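Local coordinates for protein YohF (Salmonella typhimurium, PDB 6WON) that probably acts as an acetoin dehydrogenase, an oxidoreductase of the short-chain dehydrogenase/reductase family, at residues 14-19 with 87-92; 21-26 with 215-220; 25-30 with 222-227; 68-73 with 121-126; 99-104 with 151-156. All coordinates share one frame; numbering follows the deposited sequence.

Contact 1. Residues 14-19 with 87-92; sequences SGIGKA and VNNAGA
The flat carboxamide of N89 meets the first turn of helix 15-27 from one side of its plane: G17 N and I16 CG2 both lie on that side, displaced from the amide centre. Close to the plane itself, beside the amide nitrogen, sits a water that accepts from N89 ND2 at 2.6 Å and from G17 N at 3.0 Å, with S14 O within its reach. N89 ND2 comes to 3.4 Å from G17 N and 3.5 Å from G17 CA; the two nitrogens are both donors and do not bond each other. With no side chain on G17 the amide can lie this near the helix backbone. N89 OD1 faces the methyl branch of I16, with CG2 at 3.8 Å. The group reaches across the gap because CG stands opposite the backbone N of N89 (chi1 179°). The same amide makes a weak bond to A11 O, while N89 N bonds T10 OG1, tying the turn after strand 85-88 to the loop after strand 6-9. The glycine-rich segment ending in GIG and the NNAG sequence beginning at N88 are signatures of the short-chain dehydrogenases/reductases, here meeting at the cofactor-binding end of a Rossmann fold, as in its relatives.

Contact 2. Residues 21-26 with 215-220; sequences ALLLAQ and STHEIA
L23 supplies the whole of the first segment's share of this apolar contact between helices 15-27 and 216-226. Its CG is held opposite the backbone N (chi1 -171°), which carries the branched end out across the gap, and CD2 does the touching. This methyl rests against the backbone and side chain of A220 together, 3.6 Å from A220 O and 4.2 Å from A220 CB. It also comes obliquely to the imidazole of H217, 4.4 Å from CE1, a looser approach at the margin. Where the two backbones are nearest, the CA atoms of L23 and A220 are 6.9 Å apart, a close spacing that the small A220 permits.

The polar interactions shape the second helix itself. S215 and E218 form a capping box at its start: S215 OG accepts from E218 N at 3.0 Å, and S215 N answers with a nearly straight bond (172°) to E218 OE1 at 2.9 Å. That carboxylate oxygen is met on its anti side, somewhat out of the plane. E218 OE2 has other partners, a salt bridge with R212 and a bond with S232 of the second subunit, and NE2 of H217 bonds E229 OE2 of that same subunit, linking the helix start to the interface.

A19, one turn before L23, packs on T216 and A220, and I16 on I219, extending the seam toward the start of helix 15-27. L24 and A25 rest on I31, which seats helix 15-27 on strand 30-35 of the sheet.

Contact 3. Residues 25-30 with 222-227; sequences AQNGFD and LVAWLC
F29 and C227 make the apolar half of this contact, near the C-terminal ends of helices 15-27 and 216-226. The phenyl ring presents its edge: CZ lies 4.2 Å from C227 CB and 3.9 Å from C227 O, the oxygen sitting near the ring plane. A carbonyl placed there faces the slightly positive rim of the ring and avoids its electron-rich face.

The polar half is built around N27 and A224. N27 ND2 passes 3.8 Å from A224 CB and is joined to the opposite helix through a water, which accepts from N27 ND2 at 2.8 Å and donates to A224 O at 2.9 Å. CG of N27 lies opposite the carbonyl carbon (chi1 -79°), which sends the amide toward helix 216-226. A224 O is gripped a second time by C227 N in the closing turn of its own helix.

Backbone bonds turn the chain between N27 and F29. G28 adopts positive phi (114°) and ends helix 15-27 in a Schellman motif, with G28 N bonded to A25 O; F29 N probably bonds L24 O. The turn brings F29 back beside the two helices as the chain heads into strand 30-35.

L24 of helix 15-27 packs against both F29 and C227, and V85 of strand 85-88 touches the same two residues from the sheet. L222 and V223 rest on V183 of strand 178-185, whereas W225 faces away from this contact, meeting the W225 ring of the second subunit.

Contact 4. Residues 68-73 with 121-126; sequences EGAQAI and AQIAAR
I123 carries this contact and meets A70, Q71 and I73. Its delta methyl reaches furthest: CD1 lies 3.6 Å from A70 O and 4.4 Å from A70 CB, on the short 3-10 turn that leads into helix 71-80. The extended chain (chi2 165°) carries it there. Nearer the backbone, I123 CG2 meets I73 CG2 at 4.0 Å, the two isoleucines passing each other aslant. Q71 starts out pointing away from helix 103-131 but bends at chi2 (-51°), which brings NE2 back to 4.0 Å from I123 CD1, its chain running across I123 at about a right angle. A70 O, brushed by the methyl, is engaged by I73 N at 3.0 Å, a backbone bond within the turn that I123 touches. In the next shell, E74 and I77 continue the surface met by I123, while L119 packs on A70 and C120 on I73. On another side of helix 103-131, Q122 NE2 bonds the carbonyls of F98 and M101, and R126 NH2 that of I99, all of the third subunit. This is helix-to-helix packing on one face of a Rossmann-type sheet; helix 103-131 serves both it and a subunit interface, as in other tetrameric short-chain dehydrogenases.

Contact 5. Residues 99-104 with 151-156; sequences IDMPFT and QASAYT
M101 approaches A154 from a loop just before helix 103-131, their CA atoms 8.7 Å apart, where P102 and A152 hold the N-cap positions of helices 103-131 and 153-173. The methionine spans the gap almost alone. An extended chain (chi2 180°) delivers the sulfur to the first turn of helix 153-173, with SD 3.6 Å from A154 CB. Beyond it the thioether folds back with CE eclipsed (chi3 -1°), an unfavourable torsion, and CE falls only 3.1 Å from S153 OG. That is short for a methyl against a hydroxyl oxygen, and the exact place of the methyl is doubtful.

The first turn of helix 153-173 is closed by T156: A152 O accepts from both T156 N and T156 OG1, each at 2.9 Å, the hydroxyl coming from above the carbonyl plane. T156 OG1 in turn accepts from L149 N, tying the helix start to the loop before it.

Y155, which opens the YxxxK signature of the family, packs its side chain on M93, S142 and D113, while S168 of the third subunit packs on S153 and T156. Within the chain, W106 of helix 103-131 touches both M101 and A154, and I109 continues along A154, so the start of helix 153-173 lies against the early turns of helix 103-131.

Overall arrangement
All five contacts belong to one Rossmann-type domain with a seven-stranded parallel sheet. Contacts 1, 2 and 3 follow helix 15-27 from its glycine-rich start to its end; contacts 2 and 3, with centres about 8 Å apart, pair it with helix 216-226 from much later in the chain. Contacts 4 and 5 share helix 103-131, their centres about 27 Å apart, and both are nested inside the chain loops closed by contacts 2 and 3. Contact 5 lies across the chain's centre from contacts 2 and 3, about 31 and 35 Å away between centres. Contacts 2 and 3 border the second subunit, 4 and 5 the third, so helices 216-226 and 103-131 serve both the domain and the tetramer.

Contact 1. Residues 14-19 with 87-92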
# COMPACT_ATOMS: atom_id res chain seq x y z
N SER B 14 20.66 -14.19 -19.88
CA SER B 14 21.48 -13.11 -19.35
C SER B 14 20.77 -12.48 -18.15
O SER B 14 19.63 -12.84 -17.82
CB SER B 14 21.75 -12.05 -20.41
OG SER B 14 20.57 -11.29 -20.61
N GLY B 15 21.45 -11.53 -17.50
CA GLY B 15 20.81 -10.68 -16.52
C GLY B 15 20.21 -11.44 -15.35
O GLY B 15 20.74 -12.46 -14.90
N ILE B 16 19.07 -10.94 -14.87
CA ILE B 16 18.41 -11.51 -13.69
C ILE B 16 17.99 -12.94 -13.96
O ILE B 16 18.16 -13.82 -13.11
CB ILE B 16 17.21 -10.64 -13.28
CG1 ILE B 16 17.67 -9.27 -12.77
CG2 ILE B 16 16.35 -11.37 -12.24
CD1 ILE B 16 16.55 -8.28 -12.60
N GLY B 17 17.43 -13.20 -15.14
CA GLY B 17 17.03 -14.57 -15.47
C GLY B 17 18.18 -15.55 -15.37
O GLY B 17 18.04 -16.65 -14.81
N LYS B 18 19.34 -15.17 -15.91
CA LYS B 18 20.51 -16.06 -15.85
C LYS B 18 20.93 -16.32 -14.41
O LYS B 18 21.21 -17.47 -14.03
CB LYS B 18 21.66 -15.45 -16.64
CG LYS B 18 22.99 -16.17 -16.46
CD LYS B 18 24.07 -15.51 -17.30
CE LYS B 18 25.40 -16.21 -17.13
NZ LYS B 18 26.44 -15.62 -18.01
N ALA B 19 20.99 -15.27 -13.59
CA ALA B 19 21.36 -15.44 -12.19
C ALA B 19 20.39 -16.40 -11.47
O ALA B 19 20.83 -17.29 -10.74
CB ALA B 19 21.43 -14.08 -11.49
N VAL B 87 9.74 -19.13 -13.19
CA VAL B 87 10.12 -17.75 -12.92
C VAL B 87 9.80 -16.95 -14.17
O VAL B 87 10.49 -17.08 -15.19
CB VAL B 87 11.60 -17.61 -12.52
CG1 VAL B 87 11.95 -16.15 -12.33
CG2 VAL B 87 11.87 -18.38 -11.23
N ASN B 88 8.74 -16.14 -14.11
CA ASN B 88 8.35 -15.25 -15.20
C ASN B 88 9.26 -14.03 -15.14
O ASN B 88 9.00 -13.09 -14.38
CB ASN B 88 6.89 -14.85 -15.08
CG ASN B 88 5.95 -15.84 -15.76
OD1 ASN B 88 6.31 -16.49 -16.74
ND2 ASN B 88 4.72 -15.94 -15.26
N ASN B 89 10.33 -14.04 -15.93
CA ASN B 89 11.35 -13.01 -15.82
C ASN B 89 11.04 -11.82 -16.71
O ASN B 89 10.47 -11.96 -17.80
CB ASN B 89 12.72 -13.58 -16.15
CG ASN B 89 13.81 -12.55 -16.06
OD1 ASN B 89 13.87 -11.78 -15.12
ND2 ASN B 89 14.69 -12.54 -17.06
N ALA B 90 11.43 -10.64 -16.25
CA ALA B 90 11.00 -9.40 -16.87
C ALA B 90 11.87 -9.05 -18.07
O ALA B 90 13.11 -9.01 -17.97
CB ALA B 90 11.04 -8.27 -15.84
N GLY B 91 11.23 -8.78 -19.21
CA GLY B 91 11.92 -8.24 -20.36
C GLY B 91 12.37 -6.81 -20.13
O GLY B 91 12.25 -6.23 -19.05
N ALA B 92 12.89 -6.21 -21.20
CA ALA B 92 13.45 -4.87 -21.10
C ALA B 92 12.34 -3.81 -20.96
O ALA B 92 11.24 -3.95 -21.49
CB ALA B 92 14.31 -4.56 -22.32
O HOH W 1 16.93 -11.26 -17.33

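Contact 2. Residues 21-26 with 215-220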
# COMPACT_ATOMS: atom_id res chain seq x y z
N ALA B 21 18.55 -18.77 -12.91
CA ALA B 21 18.70 -20.12 -13.44
C ALA B 21 19.91 -20.82 -12.84
O ALA B 21 19.85 -22.01 -12.50
CB ALA B 21 18.81 -20.07 -14.97
N LEU B 22 21.02 -20.09 -12.70
CA LEU B 22 22.25 -20.71 -12.21
C LEU B 22 22.16 -21.00 -10.71
O LEU B 22 22.66 -22.03 -10.24
CB LEU B 22 23.44 -19.80 -12.53
CG LEU B 22 23.85 -19.73 -14.01
CD1 LEU B 22 25.15 -18.93 -14.16
CD2 LEU B 22 24.04 -21.12 -14.60
N LEU B 23 21.55 -20.10 -9.95
CA LEU B 23 21.42 -20.37 -8.52
C LEU B 23 20.49 -21.55 -8.27
O LEU B 23 20.77 -22.40 -7.42
CB LEU B 23 20.92 -19.12 -7.80
CG LEU B 23 20.93 -19.17 -6.28
CD1 LEU B 23 22.28 -19.71 -5.71
CD2 LEU B 23 20.63 -17.77 -5.76
N LEU B 24 19.40 -21.64 -9.04
CA LEU B 24 18.48 -22.76 -8.88
C LEU B 24 19.15 -24.07 -9.28
O LEU B 24 18.99 -25.09 -8.59
CB LEU B 24 17.20 -22.53 -9.69
CG LEU B 24 16.30 -21.40 -9.18
CD1 LEU B 24 15.13 -21.09 -10.14
CD2 LEU B 24 15.80 -21.70 -7.76
N ALA B 25 19.92 -24.06 -10.37
CA ALA B 25 20.73 -25.23 -10.72
C ALA B 25 21.69 -25.58 -9.59
O ALA B 25 21.78 -26.74 -9.18
CB ALA B 25 21.49 -24.96 -12.02
N GLN B 26 22.41 -24.59 -9.06
CA GLN B 26 23.29 -24.85 -7.93
C GLN B 26 22.52 -25.43 -6.74
O GLN B 26 23.07 -26.23 -5.98
CB GLN B 26 24.03 -23.58 -7.52
CG GLN B 26 25.11 -23.79 -6.46
CD GLN B 26 25.79 -22.49 -6.08
OE1 GLN B 26 25.60 -21.46 -6.73
NE2 GLN B 26 26.58 -22.52 -5.03
N SER B 215 22.82 -5.87 -7.84
CA SER B 215 23.35 -6.95 -8.66
C SER B 215 22.23 -7.92 -9.01
O SER B 215 21.18 -7.95 -8.37
CB SER B 215 24.47 -7.69 -7.92
OG SER B 215 23.91 -8.47 -6.87
N THR B 216 22.46 -8.73 -10.05
CA THR B 216 21.48 -9.76 -10.37
C THR B 216 21.43 -10.83 -9.28
O THR B 216 20.36 -11.37 -9.00
CB THR B 216 21.77 -10.39 -11.73
OG1 THR B 216 23.09 -10.95 -11.73
CG2 THR B 216 21.66 -9.35 -12.85
N HIS B 217 22.56 -11.13 -8.65
CA HIS B 217 22.54 -12.06 -7.51
C HIS B 217 21.62 -11.56 -6.40
O HIS B 217 20.93 -12.36 -5.76
CB HIS B 217 23.95 -12.28 -6.97
CG HIS B 217 23.98 -13.13 -5.74
ND1 HIS B 217 23.70 -14.48 -5.76
CD2 HIS B 217 24.22 -12.81 -4.44
CE1 HIS B 217 23.78 -14.96 -4.53
NE2 HIS B 217 24.10 -13.97 -3.71
N GLU B 218 21.54 -10.24 -6.19
CA GLU B 218 20.68 -9.72 -5.12
C GLU B 218 19.20 -9.91 -5.42
O GLU B 218 18.38 -9.83 -4.49
CB GLU B 218 21.02 -8.24 -4.84
CG GLU B 218 22.32 -8.10 -4.02
CD GLU B 218 22.95 -6.69 -4.02
OE1 GLU B 218 22.74 -5.90 -4.97
OE2 GLU B 218 23.67 -6.39 -3.04
N ILE B 219 18.82 -10.16 -6.67
CA ILE B 219 17.45 -10.61 -6.96
C ILE B 219 17.36 -12.13 -6.91
O ILE B 219 16.43 -12.69 -6.31
CB ILE B 219 16.98 -10.08 -8.33
CG1 ILE B 219 17.11 -8.57 -8.41
CG2 ILE B 219 15.53 -10.51 -8.57
CD1 ILE B 219 16.34 -7.85 -7.30
N ALA B 220 18.30 -12.81 -7.56
CA ALA B 220 18.27 -14.27 -7.63
C ALA B 220 18.23 -14.90 -6.23
O ALA B 220 17.52 -15.89 -6.02
CB ALA B 220 19.49 -14.76 -8.41

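Contact 3. Residues 25-30 with 222-227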
# COMPACT_ATOMS: atom_id res chain seq x y z
N ALA B 25 19.92 -24.06 -10.37
CA ALA B 25 20.73 -25.23 -10.72
C ALA B 25 21.69 -25.58 -9.59
O ALA B 25 21.78 -26.74 -9.18
CB ALA B 25 21.49 -24.96 -12.02
N GLN B 26 22.41 -24.59 -9.06
CA GLN B 26 23.29 -24.85 -7.93
C GLN B 26 22.52 -25.43 -6.74
O GLN B 26 23.07 -26.23 -5.98
CB GLN B 26 24.03 -23.58 -7.52
CG GLN B 26 25.11 -23.79 -6.46
CD GLN B 26 25.79 -22.49 -6.08
OE1 GLN B 26 25.60 -21.46 -6.73
NE2 GLN B 26 26.58 -22.52 -5.03
N ASN B 27 21.26 -25.04 -6.57
CA ASN B 27 20.46 -25.55 -5.46
C ASN B 27 19.83 -26.91 -5.76
O ASN B 27 19.21 -27.49 -4.86
CB ASN B 27 19.39 -24.52 -5.07
CG ASN B 27 19.97 -23.38 -4.21
OD1 ASN B 27 21.16 -23.39 -3.86
ND2 ASN B 27 19.13 -22.39 -3.88
N GLY B 28 19.96 -27.42 -6.98
CA GLY B 28 19.56 -28.79 -7.27
C GLY B 28 18.40 -28.96 -8.22
O GLY B 28 17.90 -30.08 -8.39
N PHE B 29 17.95 -27.88 -8.86
CA PHE B 29 16.88 -27.99 -9.84
C PHE B 29 17.46 -28.29 -11.22
O PHE B 29 18.41 -27.62 -11.66
CB PHE B 29 16.06 -26.69 -9.92
CG PHE B 29 15.21 -26.43 -8.71
CD1 PHE B 29 15.75 -25.83 -7.58
CD2 PHE B 29 13.84 -26.74 -8.72
CE1 PHE B 29 14.95 -25.57 -6.46
CE2 PHE B 29 13.04 -26.48 -7.61
CZ PHE B 29 13.58 -25.90 -6.49
N ASP B 30 16.90 -29.29 -11.91
CA ASP B 30 17.00 -29.30 -13.36
C ASP B 30 16.41 -27.99 -13.88
O ASP B 30 15.44 -27.47 -13.31
CB ASP B 30 16.25 -30.49 -13.96
CG ASP B 30 16.97 -31.81 -13.73
OD1 ASP B 30 18.20 -31.78 -13.46
OD2 ASP B 30 16.31 -32.87 -13.81
N LEU B 222 16.77 -13.96 -3.48
CA LEU B 222 15.41 -14.02 -2.94
C LEU B 222 14.55 -14.99 -3.73
O LEU B 222 13.77 -15.75 -3.14
CB LEU B 222 14.78 -12.63 -2.95
CG LEU B 222 13.36 -12.62 -2.37
CD1 LEU B 222 13.39 -13.08 -0.90
CD2 LEU B 222 12.68 -11.25 -2.50
N VAL B 223 14.66 -14.97 -5.06
CA VAL B 223 13.93 -15.93 -5.88
C VAL B 223 14.24 -17.35 -5.45
O VAL B 223 13.34 -18.20 -5.32
CB VAL B 223 14.26 -15.71 -7.37
CG1 VAL B 223 13.70 -16.86 -8.20
CG2 VAL B 223 13.69 -14.36 -7.86
N ALA B 224 15.53 -17.65 -5.19
CA ALA B 224 15.90 -18.97 -4.69
C ALA B 224 15.22 -19.28 -3.35
O ALA B 224 14.73 -20.39 -3.15
CB ALA B 224 17.42 -19.08 -4.52
N TRP B 225 15.21 -18.32 -2.43
CA TRP B 225 14.57 -18.57 -1.14
C TRP B 225 13.09 -18.91 -1.32
O TRP B 225 12.58 -19.83 -0.67
CB TRP B 225 14.73 -17.37 -0.19
CG TRP B 225 14.00 -17.64 1.11
CD1 TRP B 225 14.45 -18.41 2.16
CD2 TRP B 225 12.67 -17.21 1.47
NE1 TRP B 225 13.50 -18.44 3.15
CE2 TRP B 225 12.40 -17.73 2.75
CE3 TRP B 225 11.70 -16.43 0.83
CZ2 TRP B 225 11.19 -17.50 3.40
CZ3 TRP B 225 10.50 -16.20 1.49
CH2 TRP B 225 10.26 -16.73 2.76
N LEU B 226 12.40 -18.19 -2.21
CA LEU B 226 10.99 -18.46 -2.49
C LEU B 226 10.76 -19.86 -3.06
O LEU B 226 9.64 -20.38 -2.97
CB LEU B 226 10.44 -17.42 -3.45
CG LEU B 226 10.21 -16.03 -2.83
CD1 LEU B 226 9.92 -15.02 -3.91
CD2 LEU B 226 9.06 -16.07 -1.82
N CYS B 227 11.78 -20.48 -3.64
CA CYS B 227 11.67 -21.85 -4.13
C CYS B 227 12.08 -22.88 -3.08
O CYS B 227 12.04 -24.08 -3.37
CB CYS B 227 12.52 -22.04 -5.39
SG CYS B 227 12.03 -20.94 -6.73
O HOH W 2 16.34 -22.66 -3.91

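Contact 4. Residues 68-73 with 121-126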
# COMPACT_ATOMS: atom_id res chain seq x y z
N GLU B 68 0.52 -18.15 -29.65
CA GLU B 68 1.31 -19.27 -30.17
C GLU B 68 2.73 -19.28 -29.62
O GLU B 68 3.26 -20.35 -29.31
CB GLU B 68 1.34 -19.22 -31.70
CG GLU B 68 0.03 -19.62 -32.34
CD GLU B 68 -0.99 -18.49 -32.33
OE1 GLU B 68 -0.62 -17.34 -31.99
OE2 GLU B 68 -2.17 -18.77 -32.68
N GLY B 69 3.35 -18.11 -29.47
CA GLY B 69 4.74 -18.07 -29.04
C GLY B 69 4.97 -18.71 -27.68
O GLY B 69 6.07 -19.19 -27.40
N ALA B 70 3.95 -18.73 -26.84
CA ALA B 70 4.12 -19.31 -25.51
C ALA B 70 4.16 -20.83 -25.54
O ALA B 70 4.50 -21.44 -24.51
CB ALA B 70 3.01 -18.81 -24.58
N GLN B 71 3.85 -21.46 -26.68
CA GLN B 71 3.90 -22.92 -26.75
C GLN B 71 5.30 -23.46 -26.48
O GLN B 71 5.45 -24.61 -26.02
CB GLN B 71 3.39 -23.40 -28.11
CG GLN B 71 1.86 -23.44 -28.21
CD GLN B 71 1.23 -24.21 -27.06
OE1 GLN B 71 1.42 -25.43 -26.92
NE2 GLN B 71 0.49 -23.50 -26.21
N ALA B 72 6.34 -22.66 -26.73
CA ALA B 72 7.70 -23.10 -26.43
C ALA B 72 7.86 -23.48 -24.96
O ALA B 72 8.71 -24.32 -24.61
CB ALA B 72 8.69 -22.01 -26.83
N ILE B 73 7.06 -22.89 -24.07
CA ILE B 73 7.09 -23.32 -22.67
C ILE B 73 6.62 -24.76 -22.54
O ILE B 73 7.21 -25.56 -21.80
CB ILE B 73 6.24 -22.37 -21.81
CG1 ILE B 73 6.81 -20.95 -21.88
CG2 ILE B 73 6.19 -22.87 -20.37
CD1 ILE B 73 8.15 -20.78 -21.19
N ALA B 121 2.36 -18.76 -17.27
CA ALA B 121 1.87 -19.19 -15.97
C ALA B 121 0.78 -20.25 -16.09
O ALA B 121 0.78 -21.24 -15.34
CB ALA B 121 1.36 -17.98 -15.18
N GLN B 122 -0.16 -20.07 -17.02
CA GLN B 122 -1.22 -21.06 -17.23
C GLN B 122 -0.63 -22.42 -17.55
O GLN B 122 -1.01 -23.44 -16.96
CB GLN B 122 -2.14 -20.62 -18.37
CG GLN B 122 -3.23 -19.64 -18.03
CD GLN B 122 -4.16 -19.42 -19.22
OE1 GLN B 122 -3.70 -19.16 -20.34
NE2 GLN B 122 -5.46 -19.53 -18.99
N ILE B 123 0.29 -22.44 -18.51
CA ILE B 123 0.86 -23.70 -18.96
C ILE B 123 1.59 -24.40 -17.82
O ILE B 123 1.41 -25.60 -17.60
CB ILE B 123 1.79 -23.45 -20.16
CG1 ILE B 123 0.95 -23.07 -21.38
CG2 ILE B 123 2.67 -24.68 -20.42
CD1 ILE B 123 1.75 -22.46 -22.51
N ALA B 124 2.40 -23.65 -17.06
CA ALA B 124 3.13 -24.27 -15.96
C ALA B 124 2.17 -24.75 -14.88
O ALA B 124 2.35 -25.84 -14.33
CB ALA B 124 4.16 -23.29 -15.39
N ALA B 125 1.14 -23.95 -14.58
CA ALA B 125 0.21 -24.31 -13.52
C ALA B 125 -0.59 -25.57 -13.88
O ALA B 125 -0.84 -26.42 -13.01
CB ALA B 125 -0.72 -23.14 -13.23
N ARG B 126 -0.96 -25.72 -15.15
CA ARG B 126 -1.63 -26.94 -15.59
C ARG B 126 -0.78 -28.17 -15.30
O ARG B 126 -1.30 -29.21 -14.87
CB ARG B 126 -1.97 -26.87 -17.08
CG ARG B 126 -3.24 -26.10 -17.40
CD ARG B 126 -3.26 -25.65 -18.87
NE ARG B 126 -4.22 -24.57 -19.12
CZ ARG B 126 -4.16 -23.72 -20.14
NH1 ARG B 126 -3.18 -23.79 -21.03
NH2 ARG B 126 -5.09 -22.78 -20.26

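Contact 5. Residues 99-104 with 151-156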
# COMPACT_ATOMS: atom_id res chain seq x y z
N ILE B 99 1.09 11.09 -23.52
CA ILE B 99 0.17 11.87 -24.35
C ILE B 99 0.24 11.44 -25.81
O ILE B 99 -0.74 11.59 -26.56
CB ILE B 99 0.45 13.38 -24.19
CG1 ILE B 99 -0.73 14.19 -24.72
CG2 ILE B 99 1.77 13.78 -24.87
CD1 ILE B 99 -2.06 13.88 -24.01
N ASP B 100 1.38 10.88 -26.25
CA ASP B 100 1.66 10.60 -27.65
C ASP B 100 1.80 9.13 -27.98
O ASP B 100 1.93 8.79 -29.16
CB ASP B 100 2.96 11.30 -28.08
CG ASP B 100 2.75 12.76 -28.38
OD1 ASP B 100 1.59 13.14 -28.65
OD2 ASP B 100 3.75 13.51 -28.35
N MET B 101 1.80 8.25 -26.99
CA MET B 101 2.13 6.85 -27.21
C MET B 101 1.18 6.22 -28.23
O MET B 101 -0.04 6.24 -28.02
CB MET B 101 2.05 6.10 -25.89
CG MET B 101 2.55 4.67 -26.00
SD MET B 101 2.48 3.75 -24.45
CE MET B 101 1.85 4.99 -23.32
N PRO B 102 1.69 5.65 -29.33
CA PRO B 102 0.82 4.91 -30.26
C PRO B 102 0.15 3.72 -29.57
O PRO B 102 0.74 3.06 -28.71
CB PRO B 102 1.78 4.44 -31.36
CG PRO B 102 2.98 5.30 -31.24
CD PRO B 102 3.08 5.74 -29.79
N PHE B 103 -1.08 3.43 -29.98
CA PHE B 103 -1.75 2.24 -29.46
C PHE B 103 -0.93 0.97 -29.69
O PHE B 103 -0.90 0.08 -28.84
CB PHE B 103 -3.14 2.10 -30.09
CG PHE B 103 -3.99 1.03 -29.45
CD1 PHE B 103 -4.30 1.08 -28.10
CD2 PHE B 103 -4.49 -0.02 -30.21
CE1 PHE B 103 -5.10 0.11 -27.51
CE2 PHE B 103 -5.29 -1.00 -29.64
CZ PHE B 103 -5.58 -0.94 -28.28
N THR B 104 -0.23 0.88 -30.83
CA THR B 104 0.55 -0.32 -31.11
C THR B 104 1.63 -0.53 -30.06
O THR B 104 1.91 -1.66 -29.65
CB THR B 104 1.15 -0.27 -32.52
OG1 THR B 104 1.88 -1.47 -32.79
CG2 THR B 104 2.09 0.92 -32.70
N GLN B 151 7.58 8.75 -18.03
CA GLN B 151 7.69 8.45 -19.45
C GLN B 151 7.47 6.98 -19.76
O GLN B 151 7.75 6.55 -20.89
CB GLN B 151 9.04 8.88 -20.05
CG GLN B 151 9.38 10.32 -19.83
CD GLN B 151 8.36 11.24 -20.44
OE1 GLN B 151 8.29 11.38 -21.67
NE2 GLN B 151 7.54 11.86 -19.60
N ALA B 152 7.00 6.19 -18.81
CA ALA B 152 6.84 4.75 -19.02
C ALA B 152 5.49 4.29 -18.47
O ALA B 152 5.40 3.36 -17.66
CB ALA B 152 7.99 3.98 -18.38
N SER B 153 4.42 4.97 -18.91
CA SER B 153 3.09 4.65 -18.39
C SER B 153 2.66 3.25 -18.78
O SER B 153 2.03 2.54 -17.98
CB SER B 153 2.07 5.68 -18.89
OG SER B 153 2.04 5.71 -20.30
N ALA B 154 2.93 2.83 -20.02
CA ALA B 154 2.57 1.47 -20.42
C ALA B 154 3.29 0.45 -19.55
O ALA B 154 2.68 -0.49 -19.03
CB ALA B 154 2.90 1.25 -21.90
N TYR B 155 4.60 0.64 -19.37
CA TYR B 155 5.38 -0.29 -18.55
C TYR B 155 4.85 -0.32 -17.12
O TYR B 155 4.68 -1.40 -16.53
CB TYR B 155 6.84 0.13 -18.62
CG TYR B 155 7.80 -0.55 -17.68
CD1 TYR B 155 8.36 -1.78 -18.00
CD2 TYR B 155 8.17 0.06 -16.49
CE1 TYR B 155 9.24 -2.39 -17.14
CE2 TYR B 155 9.05 -0.53 -15.64
CZ TYR B 155 9.59 -1.75 -15.96
OH TYR B 155 10.47 -2.33 -15.07
N THR B 156 4.54 0.85 -16.55
CA THR B 156 4.00 0.90 -15.19
C THR B 156 2.67 0.17 -15.10
O THR B 156 2.44 -0.62 -14.18
CB THR B 156 3.83 2.35 -14.76
OG1 THR B 156 5.10 3.02 -14.78
CG2 THR B 156 3.17 2.43 -13.38